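Long-range contact in AxyAgu115A (Amphibacillus xylanus NBRC 15112, PDB 6NPS), which probably hydrolyses glycosidic bonds as an alpha-glucuronidase of family GH115, releasing glucuronic acid side groups from xylans such as arabinoglucuronoxylan: residues A[403-412]-A[442-453]. The protein carries 3 engineered substitutions. Numbering follows the deposited sequence.
Sequences GGYGMYYHFD and GVRDLWIVNVGD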
loop_
_atom_site.group_PDB
_atom_site.type_symbol
_atom_site.label_atom_id
_atom_site.label_comp_id
_atom_site.label_asym_id
_atom_site.label_seq_id
_atom_site.Cartn_x
_atom_site.Cartn_y
_atom_site.Cartn_z
ATOM N N GLY A 403 -18.491 48.457 22.037
ATOM C CA GLY A 403 -17.383 47.614 22.398
ATOM C C GLY A 403 -16.732 46.993 21.181
ATOM O O GLY A 403 -15.538 46.683 21.216
ATOM N N GLY A 404 -17.495 46.828 20.104
ATOM C CA GLY A 404 -16.906 46.324 18.872
ATOM C C GLY A 404 -16.458 44.865 18.948
ATOM O O GLY A 404 -16.728 44.122 19.908
ATOM N N TYR A 405 -15.731 44.464 17.906
ATOM C CA TYR A 405 -15.381 43.072 17.672
ATOM C C TYR A 405 -13.897 42.945 17.393
ATOM O O TYR A 405 -13.240 43.871 16.878
ATOM C CB TYR A 405 -16.183 42.477 16.487
ATOM C CG TYR A 405 -17.646 42.371 16.837
ATOM C CD1 TYR A 405 -18.146 41.222 17.453
ATOM C CD2 TYR A 405 -18.520 43.427 16.583
ATOM C CE1 TYR A 405 -19.470 41.130 17.784
ATOM C CE2 TYR A 405 -19.855 43.345 16.908
ATOM C CZ TYR A 405 -20.330 42.183 17.513
ATOM O OH TYR A 405 -21.663 42.086 17.892
ATOM N N GLY A 406 -13.388 41.765 17.703
ATOM C CA GLY A 406 -12.012 41.419 17.432
ATOM C C GLY A 406 -11.888 40.210 16.525
ATOM O O GLY A 406 -12.843 39.446 16.368
ATOM N N MET A 407 -10.724 40.013 15.933
ATOM C CA MET A 407 -10.465 38.794 15.165
ATOM C C MET A 407 -9.117 38.238 15.583
ATOM O O MET A 407 -8.109 38.962 15.618
ATOM C CB MET A 407 -10.487 39.039 13.650
ATOM C CG MET A 407 -10.162 37.738 12.790
ATOM S SD MET A 407 -11.344 36.376 13.143
ATOM C CE MET A 407 -12.900 37.163 12.750
ATOM N N TYR A 408 -9.108 36.949 15.910
ATOM C CA TYR A 408 -7.906 36.195 16.232
ATOM C C TYR A 408 -7.648 35.231 15.078
ATOM O O TYR A 408 -8.459 34.336 14.820
ATOM C CB TYR A 408 -8.106 35.473 17.565
ATOM C CG TYR A 408 -6.986 34.547 17.944
ATOM C CD1 TYR A 408 -5.672 34.832 17.601
ATOM C CD2 TYR A 408 -7.253 33.379 18.667
ATOM C CE1 TYR A 408 -4.629 33.951 17.947
ATOM C CE2 TYR A 408 -6.227 32.510 19.040
ATOM C CZ TYR A 408 -4.928 32.795 18.661
ATOM O OH TYR A 408 -3.921 31.918 19.006
ATOM N N TYR A 409 -6.544 35.449 14.361
ATOM C CA TYR A 409 -6.191 34.795 13.105
ATOM C C TYR A 409 -4.919 33.983 13.342
ATOM O O TYR A 409 -4.192 34.234 14.304
ATOM C CB TYR A 409 -6.002 35.856 11.993
ATOM C CG TYR A 409 -6.057 35.282 10.591
ATOM C CD1 TYR A 409 -7.286 35.003 9.971
ATOM C CD2 TYR A 409 -4.897 35.025 9.893
ATOM C CE1 TYR A 409 -7.347 34.456 8.678
ATOM C CE2 TYR A 409 -4.941 34.454 8.573
ATOM C CZ TYR A 409 -6.175 34.195 7.989
ATOM O OH TYR A 409 -6.254 33.656 6.713
ATOM N N HIS A 410 -4.701 32.922 12.546
ATOM C CA HIS A 410 -3.541 32.040 12.728
ATOM C C HIS A 410 -2.658 32.008 11.480
ATOM O O HIS A 410 -3.141 31.724 10.379
ATOM C CB HIS A 410 -3.967 30.596 13.038
ATOM C CG HIS A 410 -4.453 30.390 14.441
ATOM N ND1 HIS A 410 -5.712 30.776 14.844
ATOM C CD2 HIS A 410 -3.845 29.867 15.540
ATOM C CE1 HIS A 410 -5.871 30.472 16.115
ATOM N NE2 HIS A 410 -4.758 29.914 16.563
ATOM N N PHE A 411 -1.358 32.262 11.670
ATOM C CA PHE A 411 -0.288 31.888 10.751
ATOM C C PHE A 411 0.440 30.646 11.220
ATOM O O PHE A 411 1.373 30.214 10.544
ATOM C CB PHE A 411 0.780 33.002 10.629
ATOM C CG PHE A 411 0.284 34.305 10.050
ATOM C CD1 PHE A 411 -0.913 34.387 9.360
ATOM C CD2 PHE A 411 1.051 35.457 10.192
ATOM C CE1 PHE A 411 -1.338 35.577 8.794
ATOM C CE2 PHE A 411 0.611 36.669 9.648
ATOM C CZ PHE A 411 -0.587 36.731 8.963
ATOM N N ASP A 412 0.069 30.099 12.387
ATOM C CA ASP A 412 0.799 29.043 13.084
ATOM C C ASP A 412 -0.190 28.389 14.027
ATOM O O ASP A 412 -0.984 29.087 14.655
ATOM C CB ASP A 412 1.989 29.655 13.833
ATOM C CG ASP A 412 2.995 28.629 14.358
ATOM O OD1 ASP A 412 2.675 27.899 15.326
ATOM O OD2 ASP A 412 4.140 28.594 13.829
ATOM N N GLY A 442 -17.600 44.394 9.878
ATOM C CA GLY A 442 -17.577 45.228 11.059
ATOM C C GLY A 442 -16.684 44.731 12.172
ATOM O O GLY A 442 -16.911 45.090 13.326
ATOM N N VAL A 443 -15.662 43.939 11.870
ATOM C CA VAL A 443 -14.687 43.499 12.870
ATOM C C VAL A 443 -13.511 44.456 12.785
ATOM O O VAL A 443 -12.591 44.258 11.984
ATOM C CB VAL A 443 -14.228 42.059 12.649
ATOM C CG1 VAL A 443 -13.218 41.653 13.786
ATOM C CG2 VAL A 443 -15.430 41.118 12.674
ATOM N N ARG A 444 -13.510 45.471 13.638
ATOM C CA ARG A 444 -12.608 46.589 13.426
ATOM C C ARG A 444 -11.907 47.081 14.676
ATOM O O ARG A 444 -11.106 48.010 14.574
ATOM C CB ARG A 444 -13.372 47.768 12.804
ATOM C CG ARG A 444 -13.867 47.461 11.418
ATOM C CD ARG A 444 -14.742 48.548 10.871
ATOM N NE ARG A 444 -15.380 48.087 9.651
ATOM C CZ ARG A 444 -16.143 48.849 8.877
ATOM N NH1 ARG A 444 -16.356 50.133 9.202
ATOM N NH2 ARG A 444 -16.717 48.334 7.805
ATOM N N ASP A 445 -12.170 46.505 15.841
ATOM C CA ASP A 445 -11.569 47.040 17.056
ATOM C C ASP A 445 -10.277 46.345 17.451
ATOM O O ASP A 445 -9.374 46.988 17.994
ATOM C CB ASP A 445 -12.576 46.958 18.196
ATOM C CG ASP A 445 -13.585 48.107 18.134
ATOM O OD1 ASP A 445 -14.427 48.125 17.198
ATOM O OD2 ASP A 445 -13.508 49.008 18.999
ATOM N N LEU A 446 -10.140 45.059 17.164
ATOM C CA LEU A 446 -8.933 44.371 17.590
ATOM C C LEU A 446 -8.601 43.294 16.572
ATOM O O LEU A 446 -9.484 42.529 16.184
ATOM C CB LEU A 446 -9.149 43.760 18.996
ATOM C CG LEU A 446 -7.952 43.061 19.635
ATOM C CD1 LEU A 446 -8.056 43.119 21.185
ATOM C CD2 LEU A 446 -7.929 41.614 19.218
ATOM N N TRP A 447 -7.333 43.218 16.156
ATOM C CA TRP A 447 -6.871 42.171 15.255
ATOM C C TRP A 447 -5.590 41.612 15.839
ATOM O O TRP A 447 -4.622 42.360 16.030
ATOM C CB TRP A 447 -6.536 42.681 13.831
ATOM C CG TRP A 447 -7.642 42.954 12.868
ATOM C CD1 TRP A 447 -8.992 43.059 13.130
ATOM C CD2 TRP A 447 -7.484 43.207 11.464
ATOM N NE1 TRP A 447 -9.669 43.340 11.969
ATOM C CE2 TRP A 447 -8.765 43.449 10.933
ATOM C CE3 TRP A 447 -6.374 43.255 10.603
ATOM C CZ2 TRP A 447 -8.970 43.729 9.587
ATOM C CZ3 TRP A 447 -6.594 43.534 9.238
ATOM C CH2 TRP A 447 -7.884 43.784 8.768
ATOM N N ILE A 448 -5.537 40.305 16.066
ATOM C CA ILE A 448 -4.287 39.722 16.532
ATOM C C ILE A 448 -4.036 38.416 15.767
ATOM O O ILE A 448 -4.974 37.672 15.463
ATOM C CB ILE A 448 -4.345 39.523 18.064
ATOM C CG1 ILE A 448 -3.014 38.950 18.583
ATOM C CG2 ILE A 448 -5.576 38.663 18.455
ATOM C CD1 ILE A 448 -2.763 39.197 20.105
ATOM N N VAL A 449 -2.778 38.139 15.426
ATOM C CA VAL A 449 -2.461 36.916 14.684
ATOM C C VAL A 449 -1.491 36.061 15.482
ATOM O O VAL A 449 -0.535 36.563 16.062
ATOM C CB VAL A 449 -1.941 37.221 13.253
ATOM C CG1 VAL A 449 -0.747 38.242 13.273
ATOM C CG2 VAL A 449 -1.498 35.918 12.536
ATOM N N ASN A 450 -1.752 34.751 15.519
ATOM C CA ASN A 450 -0.801 33.802 16.077
ATOM C C ASN A 450 0.360 33.595 15.109
ATOM O O ASN A 450 0.162 33.071 13.997
ATOM C CB ASN A 450 -1.508 32.464 16.356
ATOM C CG ASN A 450 -0.628 31.454 17.079
ATOM O OD1 ASN A 450 0.608 31.425 16.937
ATOM N ND2 ASN A 450 -1.274 30.604 17.885
ATOM N N VAL A 451 1.572 33.978 15.524
ATOM C CA VAL A 451 2.737 33.898 14.634
ATOM C C VAL A 451 3.729 32.853 15.108
ATOM O O VAL A 451 4.877 32.881 14.678
ATOM C CB VAL A 451 3.465 35.246 14.473
ATOM C CG1 VAL A 451 2.644 36.265 13.699
ATOM C CG2 VAL A 451 3.917 35.753 15.868
ATOM N N GLY A 452 3.323 31.946 16.004
ATOM C CA GLY A 452 4.262 30.933 16.465
ATOM C C GLY A 452 5.534 31.524 17.051
ATOM O O GLY A 452 5.471 32.377 17.941
ATOM N N ASP A 453 6.691 31.104 16.535
ATOM C CA ASP A 453 7.986 31.596 16.986
ATOM C C ASP A 453 8.447 32.803 16.192
ATOM O O ASP A 453 9.632 33.132 16.252
ATOM C CB ASP A 453 9.040 30.505 16.821
ATOM C CG ASP A 453 8.637 29.222 17.510
ATOM O OD1 ASP A 453 7.968 28.391 16.859
ATOM O OD2 ASP A 453 8.957 29.049 18.704
HETATM O O HOH W 1 -15.413 46.299 15.710
HETATM O O HOH W 2 6.273 30.790 13.126
#
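Tyr-408 and Asn-450 both carry CG opposite the backbone N (chi1 174° and -174°), which sends the two groups off the sheet in the same direction; ring and amide run alongside each other, with their planes 10° apart. Asn-450 ND2 donates to Tyr-408 OH at 3.2 Å, with the hydroxyl somewhat out of the amide plane, while CE1 of the ring rests near Asn-450 CB. ND2 also donates to Asn-176 OD1. At the other end of the amide, OD1 accepts from Gly-452 N at 2.9 Å, making an Asx turn. With both ends gripped, the amide has little freedom to flip. A leucine in place of Asn-450 would probably leave Tyr-408 OH without this donor and set the turn at Gly-452 free to shift. His-410 crosses the same amide, its CD2 3.6 Å from Asn-450 ND2, and ND1 is tied to Asp-384. A glycerol, probably from the crystallisation liquor, hydrogen-bonds Tyr-408 OH and lies close to His-410; such a molecule may mark a pocket here.

On the reverse side of the sheet, Val-449 turns CG2 away from its own N and puts that methyl over the centre of the Phe-411 ring, a CH-pi contact of 3.3 Å from CG2 to the centroid. Between these two layers the backbones pair in parallel register. Ile-448 N bonds to Met-407 O at 2.9 Å, Tyr-409 N answers to Ile-448 O, and Asn-450 N to Tyr-409 O at 2.8 Å; Phe-411 N on Asn-450 O closes the series.

Strands 405-410 and 446-450 are neighbours in the eight-stranded parallel sheet of the TIM barrel, joined by a beta-alpha-beta crossover through helix 428-440. That helix covers Met-407, Tyr-409 and Phe-411, helix 458-469 packs on Trp-447 and Val-449, and strands 379-383 and 170-174 flank the pair.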